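Local coordinates for acyl-CoA dehydrogenase domain protein Tcur3481 (Thermomonospora curvata, PDB 6WY9) that binds FAD and, like other members of the acyl-CoA dehydrogenase family, probably oxidises acyl-CoA thioesters, at residues P155-V165 and D196-D204. Sequence-based numbering, arbitrary orientation.
Sequences PSITGAAHLLV and DMAGNLTLD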
ATOM      1  N   PRO B 155      -9.420  -9.993  28.339  1.00 43.54           N
ATOM      2  CA  PRO B 155      -7.973  -9.866  28.546  1.00 42.69           C
ATOM      3  C   PRO B 155      -7.626  -9.912  30.021  1.00 43.82           C
ATOM      4  O   PRO B 155      -8.382  -9.440  30.876  1.00 42.92           O
ATOM      5  CB  PRO B 155      -7.640  -8.493  27.941  1.00 42.74           C
ATOM      6  CG  PRO B 155      -8.969  -7.702  28.130  1.00 43.03           C
ATOM      7  CD  PRO B 155     -10.033  -8.755  27.834  1.00 42.96           C
ATOM      8  N   SER B 156      -6.478 -10.522  30.313  1.00 42.60           N
ATOM      9  CA  SER B 156      -5.847 -10.408  31.621  1.00 45.61           C
ATOM     10  C   SER B 156      -6.831 -10.735  32.747  1.00 46.15           C
ATOM     11  O   SER B 156      -6.917 -10.046  33.773  1.00 47.36           O
ATOM     12  CB  SER B 156      -5.221  -9.022  31.771  1.00 47.79           C
ATOM     13  OG  SER B 156      -4.261  -8.821  30.739  1.00 48.74           O
ATOM     14  N   ILE B 157      -7.526 -11.859  32.569  1.00 45.54           N
ATOM     15  CA  ILE B 157      -8.617 -12.254  33.488  1.00 46.63           C
ATOM     16  C   ILE B 157      -8.102 -12.607  34.876  1.00 48.28           C
ATOM     17  O   ILE B 157      -8.836 -12.462  35.874  1.00 47.81           O
ATOM     18  CB  ILE B 157      -9.423 -13.415  32.865  1.00 49.59           C
ATOM     19  CG1 ILE B 157     -10.736 -13.680  33.660  1.00 54.39           C
ATOM     20  CG2 ILE B 157      -8.568 -14.693  32.897  1.00 49.93           C
ATOM     21  CD1 ILE B 157     -12.013 -13.087  33.090  1.00 55.25           C
ATOM     22  N   THR B 158      -6.839 -13.060  34.996  1.00 47.54           N
ATOM     23  CA  THR B 158      -6.351 -13.563  36.272  1.00 50.92           C
ATOM     24  C   THR B 158      -6.192 -12.427  37.286  1.00 52.87           C
ATOM     25  O   THR B 158      -5.541 -11.404  37.013  1.00 51.01           O
ATOM     26  CB  THR B 158      -5.012 -14.302  36.089  1.00 51.32           C
ATOM     27  OG1 THR B 158      -5.145 -15.200  34.986  1.00 53.55           O
ATOM     28  CG2 THR B 158      -4.660 -15.139  37.348  1.00 52.69           C
ATOM     29  N   GLY B 159      -6.758 -12.642  38.473  1.00 55.22           N
ATOM     30  CA  GLY B 159      -6.738 -11.673  39.549  1.00 58.39           C
ATOM     31  C   GLY B 159      -7.737 -10.533  39.430  1.00 57.71           C
ATOM     32  O   GLY B 159      -7.776  -9.686  40.324  1.00 61.72           O
ATOM     33  N   ALA B 160      -8.527 -10.455  38.367  1.00 53.82           N
ATOM     34  CA  ALA B 160      -9.530  -9.393  38.264  1.00 53.41           C
ATOM     35  C   ALA B 160     -10.705  -9.712  39.192  1.00 56.65           C
ATOM     36  O   ALA B 160     -11.219 -10.833  39.178  1.00 57.83           O
ATOM     37  CB  ALA B 160     -10.005  -9.239  36.824  1.00 49.94           C
ATOM     38  N   ALA B 161     -11.104  -8.741  40.023  1.00 57.96           N
ATOM     39  CA  ALA B 161     -12.182  -8.977  40.987  1.00 58.30           C
ATOM     40  C   ALA B 161     -13.570  -8.724  40.381  1.00 57.65           C
ATOM     41  O   ALA B 161     -14.574  -9.276  40.855  1.00 58.59           O
ATOM     42  CB  ALA B 161     -11.969  -8.106  42.228  1.00 61.59           C
ATOM     43  N   HIS B 162     -13.639  -7.906  39.334  1.00 55.36           N
ATOM     44  CA  HIS B 162     -14.884  -7.528  38.695  1.00 54.88           C
ATOM     45  C   HIS B 162     -14.623  -7.318  37.218  1.00 54.18           C
ATOM     46  O   HIS B 162     -13.508  -6.977  36.815  1.00 54.17           O
ATOM     47  CB  HIS B 162     -15.474  -6.239  39.271  1.00 56.50           C
ATOM     48  CG  HIS B 162     -15.330  -6.113  40.751  1.00 59.29           C
ATOM     49  ND1 HIS B 162     -16.264  -6.604  41.632  1.00 61.47           N
ATOM     50  CD2 HIS B 162     -14.368  -5.535  41.505  1.00 61.59           C
ATOM     51  CE1 HIS B 162     -15.882  -6.342  42.870  1.00 64.94           C
ATOM     52  NE2 HIS B 162     -14.736  -5.688  42.821  1.00 64.72           N
ATOM     53  N   LEU B 163     -15.671  -7.517  36.422  1.00 53.40           N
ATOM     54  CA  LEU B 163     -15.652  -7.349  34.978  1.00 52.65           C
ATOM     55  C   LEU B 163     -16.804  -6.450  34.554  1.00 51.51           C
ATOM     56  O   LEU B 163     -17.918  -6.581  35.063  1.00 53.21           O
ATOM     57  CB  LEU B 163     -15.814  -8.687  34.250  1.00 53.68           C
ATOM     58  CG  LEU B 163     -14.929  -9.888  34.581  1.00 56.40           C
ATOM     59  CD1 LEU B 163     -15.506 -10.621  35.780  1.00 57.92           C
ATOM     60  CD2 LEU B 163     -14.861 -10.816  33.354  1.00 56.30           C
ATOM     61  N   LEU B 164     -16.538  -5.549  33.609  1.00 49.90           N
ATOM     62  CA  LEU B 164     -17.603  -4.887  32.877  1.00 48.63           C
ATOM     63  C   LEU B 164     -17.903  -5.710  31.630  1.00 48.56           C
ATOM     64  O   LEU B 164     -17.009  -5.928  30.798  1.00 50.34           O
ATOM     65  CB  LEU B 164     -17.201  -3.462  32.505  1.00 47.13           C
ATOM     66  CG  LEU B 164     -16.747  -2.581  33.649  1.00 48.01           C
ATOM     67  CD1 LEU B 164     -16.561  -1.156  33.176  1.00 48.27           C
ATOM     68  CD2 LEU B 164     -17.768  -2.654  34.866  1.00 49.31           C
ATOM     69  N   VAL B 165     -19.159  -6.131  31.484  1.00 46.82           N
ATOM     70  CA  VAL B 165     -19.610  -7.055  30.441  1.00 44.97           C
ATOM     71  C   VAL B 165     -20.670  -6.350  29.597  1.00 44.74           C
ATOM     72  O   VAL B 165     -21.673  -5.890  30.147  1.00 44.93           O
ATOM     73  CB  VAL B 165     -20.221  -8.330  31.061  1.00 45.55           C
ATOM     74  CG1 VAL B 165     -20.837  -9.259  29.966  1.00 46.82           C
ATOM     75  CG2 VAL B 165     -19.209  -9.055  31.941  1.00 45.85           C
ATOM     76  N   ASP B 196      -0.702 -12.850  26.463  1.00 40.63           N
ATOM     77  CA  ASP B 196      -1.617 -12.634  27.573  1.00 41.42           C
ATOM     78  C   ASP B 196      -2.342 -13.944  27.859  1.00 41.55           C
ATOM     79  O   ASP B 196      -2.456 -14.814  26.990  1.00 41.50           O
ATOM     80  CB  ASP B 196      -2.635 -11.527  27.223  1.00 40.33           C
ATOM     81  CG  ASP B 196      -3.640 -11.248  28.364  1.00 41.53           C
ATOM     82  OD1 ASP B 196      -3.185 -11.065  29.521  1.00 42.72           O
ATOM     83  OD2 ASP B 196      -4.895 -11.181  28.107  1.00 39.61           O
ATOM     84  N   MET B 197      -2.848 -14.086  29.069  1.00 41.66           N
ATOM     85  CA  MET B 197      -3.742 -15.200  29.361  1.00 42.97           C
ATOM     86  C   MET B 197      -5.159 -14.624  29.493  1.00 43.23           C
ATOM     87  O   MET B 197      -5.513 -14.048  30.529  1.00 44.25           O
ATOM     88  CB  MET B 197      -3.317 -15.957  30.607  1.00 44.34           C
ATOM     89  CG  MET B 197      -4.024 -17.312  30.760  1.00 49.65           C
ATOM     90  SD  MET B 197      -3.607 -18.506  29.432  1.00 54.36           S
ATOM     91  CE  MET B 197      -1.845 -18.844  29.654  1.00 54.41           C
ATOM     92  N   ALA B 198      -5.949 -14.771  28.424  1.00 42.72           N
ATOM     93  CA  ALA B 198      -7.321 -14.277  28.350  1.00 41.87           C
ATOM     94  C   ALA B 198      -8.289 -15.349  28.856  1.00 44.30           C
ATOM     95  O   ALA B 198      -7.895 -16.474  29.183  1.00 44.65           O
ATOM     96  CB  ALA B 198      -7.659 -13.849  26.912  1.00 39.44           C
ATOM     97  N   GLY B 199      -9.575 -15.003  28.930  1.00 45.09           N
ATOM     98  CA  GLY B 199     -10.582 -15.972  29.344  1.00 46.17           C
ATOM     99  C   GLY B 199     -11.756 -15.955  28.363  1.00 46.17           C
ATOM    100  O   GLY B 199     -12.239 -14.877  27.999  1.00 45.52           O
ATOM    101  N   ASN B 200     -12.178 -17.120  27.876  1.00 45.91           N
ATOM    102  CA  ASN B 200     -13.455 -17.230  27.161  1.00 45.88           C
ATOM    103  C   ASN B 200     -14.523 -17.419  28.236  1.00 47.82           C
ATOM    104  O   ASN B 200     -14.492 -18.398  28.984  1.00 48.50           O
ATOM    105  CB  ASN B 200     -13.443 -18.373  26.146  1.00 45.48           C
ATOM    106  CG  ASN B 200     -12.338 -18.210  25.079  1.00 43.00           C
ATOM    107  OD1 ASN B 200     -11.983 -17.093  24.711  1.00 41.62           O
ATOM    108  ND2 ASN B 200     -11.812 -19.323  24.571  1.00 41.65           N
ATOM    109  N   LEU B 201     -15.421 -16.445  28.350  1.00 48.00           N
ATOM    110  CA  LEU B 201     -16.308 -16.282  29.492  1.00 51.03           C
ATOM    111  C   LEU B 201     -17.670 -16.910  29.192  1.00 51.45           C
ATOM    112  O   LEU B 201     -18.267 -16.615  28.148  1.00 50.76           O
ATOM    113  CB  LEU B 201     -16.466 -14.783  29.760  1.00 54.09           C
ATOM    114  CG  LEU B 201     -16.184 -14.084  31.089  1.00 58.49           C
ATOM    115  CD1 LEU B 201     -17.013 -12.778  31.130  1.00 59.32           C
ATOM    116  CD2 LEU B 201     -16.457 -15.008  32.314  1.00 60.59           C
ATOM    117  N   THR B 202     -18.159 -17.784  30.076  1.00 50.92           N
ATOM    118  CA  THR B 202     -19.527 -18.298  29.974  1.00 53.50           C
ATOM    119  C   THR B 202     -20.362 -17.708  31.105  1.00 53.96           C
ATOM    120  O   THR B 202     -19.971 -17.782  32.278  1.00 55.20           O
ATOM    121  CB  THR B 202     -19.589 -19.839  30.022  1.00 56.20           C
ATOM    122  OG1 THR B 202     -19.004 -20.395  28.839  1.00 57.93           O
ATOM    123  CG2 THR B 202     -21.035 -20.315  30.077  1.00 57.48           C
ATOM    124  N   LEU B 203     -21.517 -17.132  30.756  1.00 53.08           N
ATOM    125  CA  LEU B 203     -22.419 -16.519  31.722  1.00 52.62           C
ATOM    126  C   LEU B 203     -23.750 -17.253  31.681  1.00 55.58           C
ATOM    127  O   LEU B 203     -24.434 -17.258  30.655  1.00 54.47           O
ATOM    128  CB  LEU B 203     -22.621 -15.035  31.419  1.00 51.64           C
ATOM    129  CG  LEU B 203     -21.358 -14.189  31.399  1.00 50.19           C
ATOM    130  CD1 LEU B 203     -20.995 -13.883  29.980  1.00 49.22           C
ATOM    131  CD2 LEU B 203     -21.619 -12.892  32.138  1.00 51.31           C
ATOM    132  N   ASP B 204     -24.124 -17.872  32.788  1.00 58.54           N
ATOM    133  CA  ASP B 204     -25.403 -18.574  32.841  1.00 61.29           C
ATOM    134  C   ASP B 204     -26.241 -17.861  33.902  1.00 60.91           C
ATOM    135  O   ASP B 204     -26.116 -18.137  35.101  1.00 60.48           O
ATOM    136  CB  ASP B 204     -25.163 -20.045  33.124  1.00 66.24           C
ATOM    137  CG  ASP B 204     -26.429 -20.819  33.349  1.00 72.12           C
ATOM    138  OD1 ASP B 204     -27.542 -20.285  33.145  1.00 73.14           O
ATOM    139  OD2 ASP B 204     -26.289 -21.987  33.763  1.00 75.62           O
TER
HETATM  140  O   HOH W   1      -4.570 -13.625  33.093  1.00 44.00           O
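D196 grips S156 with both carboxylate oxygens. OD2 takes the backbone N-H of S156 through its syn lone pair (N to OD2 2.8 Å, N-H...O 149°), whereas S156 OG donates to D196 OD1 at 2.8 Å from above the carboxylate plane. The carboxylate reaches the loop because chi1 of D196 is 180°, which puts CG opposite the backbone N; S156 OG lies beside the very N-H that binds OD2, which lets one group serve both donors. With an alanine at D196, the amide N and OG of S156 would probably both lose their carboxylate acceptor, leaving the loop less firmly tied to the start of strand 197-203. A water extends the polar link, accepting from T158 OG1 and donating to M197 O (2.8 Å). Farther along, I157 lays CG2 over the A198-G199 peptide, 4.1 Å from G199 N. Beyond it L163 and L201 meet tip to tip (CD2 to CD1 3.7 Å), and V165 CG1 reaches L203 CD2. The strands cross at 78°, axes 11.5 Å apart, their side chains meeting between faces of the curled sheet of the family's middle beta domain; strand 118-122 flanks L163 and V165, W187 and L185 of strand 185-191 pack on I157 and L201, and helix 87-100 covers P155 and L164.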